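PDB 5EX2: peptidyl-prolyl cis-trans isomerase from Hirschia baltica, which probably catalyses the cis-trans isomerisation of peptide bonds preceding proline, as a periplasmic folding helper of the cyclophilin family. Local coordinates for residues D93-V97 with R183-S187; T108-E112 with R249-V253. One frame throughout, in Å; residues are numbered along the deposited sequence.

Contact 1. Residues D93-V97 with R183-S187; sequences DGEFV and RKYSS
Gly94 sets its CA 3.7 Å from Ser186 OG, and its backbone N is held by Asn165. At Glu95 the backbone N gives a nearly straight hydrogen bond to Ser186 OG (2.9 Å, 171° at the hydrogen). Glu95 O receives a CA-H from Ser186 CA at 3.4 Å and a water that also donates to Ser187 O, while its carboxylate is hydrogen-bonded to His47 and to the backbone N of Asn46, at the start of helix 45-57. Phe96 makes the largest share of the contact. With CG anti to its carbonyl carbon (chi1 -54°), the ring lies against the loop 183-187: Lys184 O stands over one face, 3.4 Å from CE1 and offset toward the rim, Gly94 C lies over the opposite face, and Ser186 OG reaches the ring edge near CD1 at 3.4 Å. CB meets Arg183 O at 3.3 Å. With the ring cut back to an alanine here, a gap is likely to open beneath the Lys184 peptide, leaving the 183-187 loop less firmly placed. A second water bridges Phe96 O to Arg183 N, which donates to it at 2.8 Å. Val97 CG1 lies 4.0 Å from Arg183 NE, crossing an arginine chain bent at chi3 whose NH2 makes a salt bridge to Glu146 on strand 145-148. Thus the loop leading into strand 98-100 is joined to the one leading into barrel strand 187-191 of the cyclophilin fold. One direct hydrogen bond, bridging waters and an aromatic ring laid on peptide groups imply a join that depends on backbone shape more than on paired side-chain charges.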
ATOM      1  N   ASP A  93       4.923  15.458   7.976  1.00 16.09           N
ATOM      2  CA  ASP A  93       3.671  15.690   8.685  1.00 16.95           C
ATOM      3  C   ASP A  93       2.672  14.598   8.357  1.00 16.67           C
ATOM      4  O   ASP A  93       2.637  14.085   7.232  1.00 14.89           O
ATOM      5  CB  ASP A  93       3.068  17.053   8.330  1.00 17.48           C
ATOM      6  CG  ASP A  93       3.764  18.210   9.022  1.00 33.18           C
ATOM      7  OD1 ASP A  93       4.657  17.960   9.852  1.00 25.22           O
ATOM      8  OD2 ASP A  93       3.406  19.374   8.735  1.00 28.13           O
ATOM      9  N   GLY A  94       1.835  14.268   9.333  1.00 14.70           N
ATOM     10  CA  GLY A  94       0.853  13.220   9.158  1.00 14.09           C
ATOM     11  C   GLY A  94      -0.049  13.485   7.966  1.00 12.62           C
ATOM     12  O   GLY A  94      -0.438  14.627   7.690  1.00 15.98           O
ATOM     13  N   GLU A  95      -0.359  12.408   7.253  1.00 11.82           N
ATOM     14  CA  GLU A  95      -1.288  12.407   6.139  1.00 12.56           C
ATOM     15  C   GLU A  95      -2.228  11.244   6.377  1.00  8.45           C
ATOM     16  O   GLU A  95      -2.076  10.173   5.773  1.00 12.27           O
ATOM     17  CB  GLU A  95      -0.569  12.260   4.792  1.00 12.19           C
ATOM     18  CG  GLU A  95       0.151  13.501   4.316  1.00 14.11           C
ATOM     19  CD  GLU A  95       0.917  13.261   3.031  1.00 13.79           C
ATOM     20  OE1 GLU A  95       1.700  12.283   2.981  1.00 12.91           O
ATOM     21  OE2 GLU A  95       0.746  14.049   2.070  1.00 15.65           O
ATOM     22  N   PHE A  96      -3.212  11.441   7.244  1.00 10.34           N
ATOM     23  CA  PHE A  96      -4.046  10.336   7.683  1.00  9.55           C
ATOM     24  C   PHE A  96      -5.304  10.192   6.838  1.00 10.74           C
ATOM     25  O   PHE A  96      -5.923   9.129   6.800  1.00 10.80           O
ATOM     26  CB  PHE A  96      -4.448  10.520   9.145  1.00 11.90           C
ATOM     27  CG  PHE A  96      -3.285  10.721  10.097  1.00 10.93           C
ATOM     28  CD1 PHE A  96      -2.042  10.183   9.860  1.00 10.23           C
ATOM     29  CD2 PHE A  96      -3.466  11.466  11.249  1.00 12.30           C
ATOM     30  CE1 PHE A  96      -1.009  10.393  10.770  1.00 12.46           C
ATOM     31  CE2 PHE A  96      -2.433  11.665  12.150  1.00 15.97           C
ATOM     32  CZ  PHE A  96      -1.208  11.132  11.899  1.00 14.51           C
ATOM     33  N   VAL A  97      -5.691  11.287   6.205  1.00  9.67           N
ATOM     34  CA  VAL A  97      -6.840  11.302   5.308  1.00  8.80           C
ATOM     35  C   VAL A  97      -6.479  12.171   4.121  1.00 10.02           C
ATOM     36  O   VAL A  97      -5.502  12.919   4.168  1.00 12.72           O
ATOM     37  CB  VAL A  97      -8.117  11.854   5.984  1.00 12.04           C
ATOM     38  CG1 VAL A  97      -8.510  11.020   7.183  1.00 14.71           C
ATOM     39  CG2 VAL A  97      -7.934  13.308   6.395  1.00 13.92           C
ATOM     40  N   ARG A 183      -7.285   6.529   9.987  1.00 12.28           N
ATOM     41  CA  ARG A 183      -7.359   7.963  10.244  1.00 10.81           C
ATOM     42  C   ARG A 183      -6.375   8.413  11.319  1.00 10.25           C
ATOM     43  O   ARG A 183      -6.388   9.577  11.707  1.00 11.58           O
ATOM     44  CB  ARG A 183      -8.781   8.380  10.612  1.00 10.39           C
ATOM     45  CG  ARG A 183      -9.810   7.975   9.569  1.00 13.41           C
ATOM     46  CD  ARG A 183     -11.211   8.461   9.916  1.00 16.21           C
ATOM     47  NE  ARG A 183     -11.276   9.916   9.893  1.00 20.20           N
ATOM     48  CZ  ARG A 183     -11.310  10.708  10.962  1.00 30.11           C
ATOM     49  NH1 ARG A 183     -11.299  10.210  12.197  1.00 34.42           N
ATOM     50  NH2 ARG A 183     -11.356  12.019  10.783  1.00 25.86           N
ATOM     51  N   LYS A 184      -5.469   7.514  11.720  1.00 10.10           N
ATOM     52  CA  LYS A 184      -4.477   7.826  12.742  1.00 11.24           C
ATOM     53  C   LYS A 184      -3.046   7.582  12.283  1.00 11.75           C
ATOM     54  O   LYS A 184      -2.120   8.021  12.950  1.00 12.11           O
ATOM     55  CB  LYS A 184      -4.749   7.005  14.001  1.00 12.62           C
ATOM     56  CG  LYS A 184      -6.068   7.346  14.653  1.00 16.66           C
ATOM     57  CD  LYS A 184      -6.427   6.384  15.772  1.00 19.97           C
ATOM     58  CE  LYS A 184      -7.694   6.840  16.478  1.00 28.89           C
ATOM     59  NZ  LYS A 184      -8.148   5.874  17.516  1.00 44.71           N
ATOM     60  N   TYR A 185      -2.860   6.878  11.174  1.00  9.81           N
ATOM     61  CA  TYR A 185      -1.525   6.596  10.650  1.00 10.15           C
ATOM     62  C   TYR A 185      -1.540   6.857   9.157  1.00  9.13           C
ATOM     63  O   TYR A 185      -2.569   6.700   8.495  1.00 10.43           O
ATOM     64  CB  TYR A 185      -1.094   5.146  10.922  1.00 11.41           C
ATOM     65  CG  TYR A 185      -0.876   4.906  12.381  1.00 11.15           C
ATOM     66  CD1 TYR A 185      -1.947   4.732  13.232  1.00 10.93           C
ATOM     67  CD2 TYR A 185       0.404   4.905  12.928  1.00 12.74           C
ATOM     68  CE1 TYR A 185      -1.771   4.553  14.588  1.00 14.38           C
ATOM     69  CE2 TYR A 185       0.600   4.724  14.294  1.00 16.07           C
ATOM     70  CZ  TYR A 185      -0.497   4.550  15.112  1.00 14.80           C
ATOM     71  OH  TYR A 185      -0.307   4.372  16.470  1.00 18.73           O
ATOM     72  N   SER A 186      -0.394   7.249   8.623  1.00 10.11           N
ATOM     73  CA  SER A 186      -0.291   7.624   7.224  1.00  9.71           C
ATOM     74  C   SER A 186      -0.033   6.420   6.333  1.00  8.00           C
ATOM     75  O   SER A 186       1.101   6.042   6.102  1.00  8.83           O
ATOM     76  CB  SER A 186       0.824   8.656   7.039  1.00 10.16           C
ATOM     77  OG  SER A 186       0.657   9.772   7.889  1.00 11.35           O
ATOM     78  N   SER A 187      -1.089   5.807   5.829  1.00  8.23           N
ATOM     79  CA  SER A 187      -0.926   4.738   4.854  1.00  8.27           C
ATOM     80  C   SER A 187      -0.531   5.340   3.508  1.00  8.94           C
ATOM     81  O   SER A 187      -1.017   6.393   3.119  1.00 11.38           O
ATOM     82  CB  SER A 187      -2.203   3.907   4.747  1.00  9.23           C
ATOM     83  OG  SER A 187      -3.321   4.750   4.584  1.00 10.40           O
TER
HETATM   84  O   HOH W   1      -2.761   8.007   4.402  1.00 16.76           O
HETATM   85  O   HOH W   2      -5.255   6.822   8.082  1.00 10.40           O
HETATM   86  O   HOH W   3      -5.296   7.209   4.456  1.00 15.77           O

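Contact 2. Residues T108-E112 with R249-V253; sequences TVINE and RDKDV
Ile110 drives its side chain into the bend of 249-253 and makes the close-packed half of the contact. Its two branches part: CG2, anti to the backbone N, rests 3.4 Å from Lys251 O, whereas CG1 turns beside that N and carries CD1 to 3.5 Å from Val253 N and 4.0 Å from Val253 CB. Thr121 and Phe123 of strand 119-124 and Leu256 also pack against Ile110, and Val253 also touches Phe123 and Cys152, a cysteine of the disulfide with Cys254. The contact thereby joins the end of edge strand 108-109, in the five-stranded antiparallel sheet beside the cyclophilin barrel, to the loop following helix 238-247. Polar groups take over toward the outer side. Arg249, extended from CG to NE, runs its methylenes alongside Ile110 O and brings NH1 back to that oxygen at 2.8 Å; the bond is bent (141° at the hydrogen) and its donor stands above the carbonyl plane. NE is engaged by Asp245 of the helix in a salt bridge. Asn111 ND2 donates to Arg249 O at 3.0 Å, approaching above that carbonyl's plane with the oxygen in the plane of the amide, while OD1 takes the backbone N of Glu113. Glu112, exposed, sits more loosely: its OE2 is 4.3 Å from Arg249 NH1, well out of the guanidinium plane, so the opposite charges probably attract at a distance, with no N-H pointing at the oxygen. A water at the guanidinium edge spans the interval, accepting from Arg249 NH1 and donating to Glu112 OE2 and, at 2.6 Å, to Val109 O.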
ATOM      1  N   THR A 108     -14.931   2.222  -6.808  1.00 12.27           N
ATOM      2  CA  THR A 108     -15.712   1.061  -7.180  1.00 11.36           C
ATOM      3  C   THR A 108     -16.265   0.476  -5.907  1.00 11.66           C
ATOM      4  O   THR A 108     -15.513   0.064  -5.017  1.00 13.79           O
ATOM      5  CB  THR A 108     -14.865   0.021  -7.922  1.00 12.15           C
ATOM      6  OG1 THR A 108     -14.411   0.579  -9.162  1.00 14.12           O
ATOM      7  CG2 THR A 108     -15.632  -1.275  -8.168  1.00 13.98           C
ATOM      8  N   VAL A 109     -17.584   0.468  -5.815  1.00 11.89           N
ATOM      9  CA  VAL A 109     -18.264  -0.093  -4.664  1.00 13.42           C
ATOM     10  C   VAL A 109     -18.272  -1.607  -4.747  1.00 14.53           C
ATOM     11  O   VAL A 109     -18.154  -2.192  -5.831  1.00 19.02           O
ATOM     12  CB  VAL A 109     -19.705   0.436  -4.566  1.00 13.98           C
ATOM     13  CG1 VAL A 109     -19.688   1.948  -4.509  1.00 16.31           C
ATOM     14  CG2 VAL A 109     -20.550  -0.047  -5.767  1.00 17.52           C
ATOM     15  N   ILE A 110     -18.441  -2.246  -3.597  1.00 14.76           N
ATOM     16  CA  ILE A 110     -18.462  -3.688  -3.505  1.00 18.07           C
ATOM     17  C   ILE A 110     -19.883  -4.211  -3.665  1.00 20.82           C
ATOM     18  O   ILE A 110     -20.127  -5.194  -4.366  1.00 22.62           O
ATOM     19  CB  ILE A 110     -17.868  -4.136  -2.168  1.00 14.87           C
ATOM     20  CG1 ILE A 110     -16.389  -3.745  -2.116  1.00 18.28           C
ATOM     21  CG2 ILE A 110     -18.021  -5.628  -1.991  1.00 15.93           C
ATOM     22  CD1 ILE A 110     -15.820  -3.667  -0.726  1.00 17.26           C
ATOM     23  N   ASN A 111     -20.819  -3.544  -3.005  1.00 22.41           N
ATOM     24  CA  ASN A 111     -22.221  -3.879  -3.144  1.00 24.64           C
ATOM     25  C   ASN A 111     -22.932  -2.735  -3.846  1.00 27.31           C
ATOM     26  O   ASN A 111     -22.689  -1.567  -3.537  1.00 27.91           O
ATOM     27  CB  ASN A 111     -22.843  -4.164  -1.780  1.00 23.88           C
ATOM     28  CG  ASN A 111     -24.102  -4.990  -1.886  1.00 41.87           C
ATOM     29  OD1 ASN A 111     -25.117  -4.522  -2.399  1.00 25.94           O
ATOM     30  ND2 ASN A 111     -24.045  -6.227  -1.410  1.00 33.84           N
ATOM     31  N   GLU A 112     -23.787  -3.073  -4.806  1.00 25.53           N
ATOM     32  CA  GLU A 112     -24.499  -2.073  -5.597  1.00 27.54           C
ATOM     33  C   GLU A 112     -25.776  -1.593  -4.915  1.00 30.47           C
ATOM     34  O   GLU A 112     -26.432  -0.676  -5.407  1.00 36.23           O
ATOM     35  CB  GLU A 112     -24.849  -2.641  -6.973  1.00 29.67           C
ATOM     36  CG  GLU A 112     -23.653  -3.099  -7.795  1.00 36.36           C
ATOM     37  CD  GLU A 112     -22.823  -1.947  -8.326  1.00 42.79           C
ATOM     38  OE1 GLU A 112     -23.279  -0.786  -8.232  1.00 42.49           O
ATOM     39  OE2 GLU A 112     -21.717  -2.208  -8.852  1.00 34.35           O
ATOM     40  N   ARG A 249     -20.017 -10.196  -2.360  1.00 16.37           N
ATOM     41  CA  ARG A 249     -20.242  -8.750  -2.339  1.00 16.99           C
ATOM     42  C   ARG A 249     -20.864  -8.247  -1.038  1.00 20.38           C
ATOM     43  O   ARG A 249     -21.190  -7.067  -0.916  1.00 20.11           O
ATOM     44  CB  ARG A 249     -21.109  -8.366  -3.522  1.00 20.33           C
ATOM     45  CG  ARG A 249     -20.344  -8.432  -4.814  1.00 16.31           C
ATOM     46  CD  ARG A 249     -21.251  -8.100  -5.905  1.00 17.91           C
ATOM     47  NE  ARG A 249     -20.581  -8.069  -7.191  1.00 15.70           N
ATOM     48  CZ  ARG A 249     -20.062  -6.975  -7.735  1.00 16.02           C
ATOM     49  NH1 ARG A 249     -20.098  -5.808  -7.095  1.00 15.03           N
ATOM     50  NH2 ARG A 249     -19.507  -7.042  -8.928  1.00 13.36           N
ATOM     51  N   ASP A 250     -21.010  -9.144  -0.070  1.00 18.48           N
ATOM     52  CA  ASP A 250     -21.412  -8.763   1.273  1.00 21.63           C
ATOM     53  C   ASP A 250     -20.200  -8.400   2.128  1.00 28.46           C
ATOM     54  O   ASP A 250     -20.337  -7.882   3.240  1.00 24.81           O
ATOM     55  CB  ASP A 250     -22.192  -9.908   1.929  1.00 24.88           C
ATOM     56  CG  ASP A 250     -21.390 -11.212   1.994  1.00 37.13           C
ATOM     57  OD1 ASP A 250     -20.654 -11.535   1.030  1.00 33.67           O
ATOM     58  OD2 ASP A 250     -21.494 -11.917   3.022  1.00 51.39           O
ATOM     59  N   LYS A 251     -19.013  -8.639   1.580  1.00 21.17           N
ATOM     60  CA  LYS A 251     -17.773  -8.414   2.313  1.00 24.47           C
ATOM     61  C   LYS A 251     -17.323  -6.966   2.273  1.00 20.86           C
ATOM     62  O   LYS A 251     -17.472  -6.284   1.272  1.00 23.80           O
ATOM     63  CB  LYS A 251     -16.672  -9.306   1.750  1.00 22.65           C
ATOM     64  CG  LYS A 251     -16.892 -10.772   2.051  1.00 24.30           C
ATOM     65  CD  LYS A 251     -15.858 -11.625   1.360  1.00 28.68           C
ATOM     66  CE  LYS A 251     -16.054 -13.096   1.678  1.00 30.45           C
ATOM     67  NZ  LYS A 251     -15.131 -13.947   0.883  1.00 25.39           N
ATOM     68  N   ASP A 252     -16.752  -6.513   3.378  1.00 30.08           N
ATOM     69  CA  ASP A 252     -16.121  -5.211   3.426  1.00 24.76           C
ATOM     70  C   ASP A 252     -14.776  -5.310   2.704  1.00 21.25           C
ATOM     71  O   ASP A 252     -14.259  -6.410   2.486  1.00 24.09           O
ATOM     72  CB  ASP A 252     -15.943  -4.758   4.876  1.00 38.28           C
ATOM     73  CG  ASP A 252     -15.556  -3.302   4.988  1.00 36.56           C
ATOM     74  OD1 ASP A 252     -15.950  -2.518   4.100  1.00 39.53           O
ATOM     75  OD2 ASP A 252     -14.863  -2.942   5.960  1.00 46.35           O
ATOM     76  N   VAL A 253     -14.210  -4.165   2.341  1.00 21.76           N
ATOM     77  CA  VAL A 253     -12.999  -4.117   1.541  1.00 19.70           C
ATOM     78  C   VAL A 253     -11.865  -4.939   2.170  1.00 16.06           C
ATOM     79  O   VAL A 253     -11.114  -5.591   1.472  1.00 17.30           O
ATOM     80  CB  VAL A 253     -12.564  -2.638   1.330  1.00 25.09           C
ATOM     81  CG1 VAL A 253     -12.055  -1.997   2.623  1.00 21.00           C
ATOM     82  CG2 VAL A 253     -11.552  -2.526   0.248  1.00 23.63           C
TER
HETATM   83  O   HOH W   4     -19.222  -3.120  -8.059  1.00 17.42           O

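Overall arrangement
Contacts 1 and 2 lie about 24 Å apart between centres and do not touch; along the chain their segments alternate. Both are partly buried, but contact 1 is nearer the middle of the molecule, about 13 Å from the chain centre against 19 Å. Segment 93-97 leads into strand 98-100 and segment 108-112 begins with strand 108-109; these are the two outermost strands of the same five-stranded sheet, so each contact ties one side of that sheet to a different part: the barrel in contact 1, the loop after helix 238-247 in contact 2. Contact 1 relies on an aromatic ring, a serine hydroxyl and waters; contact 2 on an aliphatic plug flanked by arginine and asparagine bonds to carbonyls.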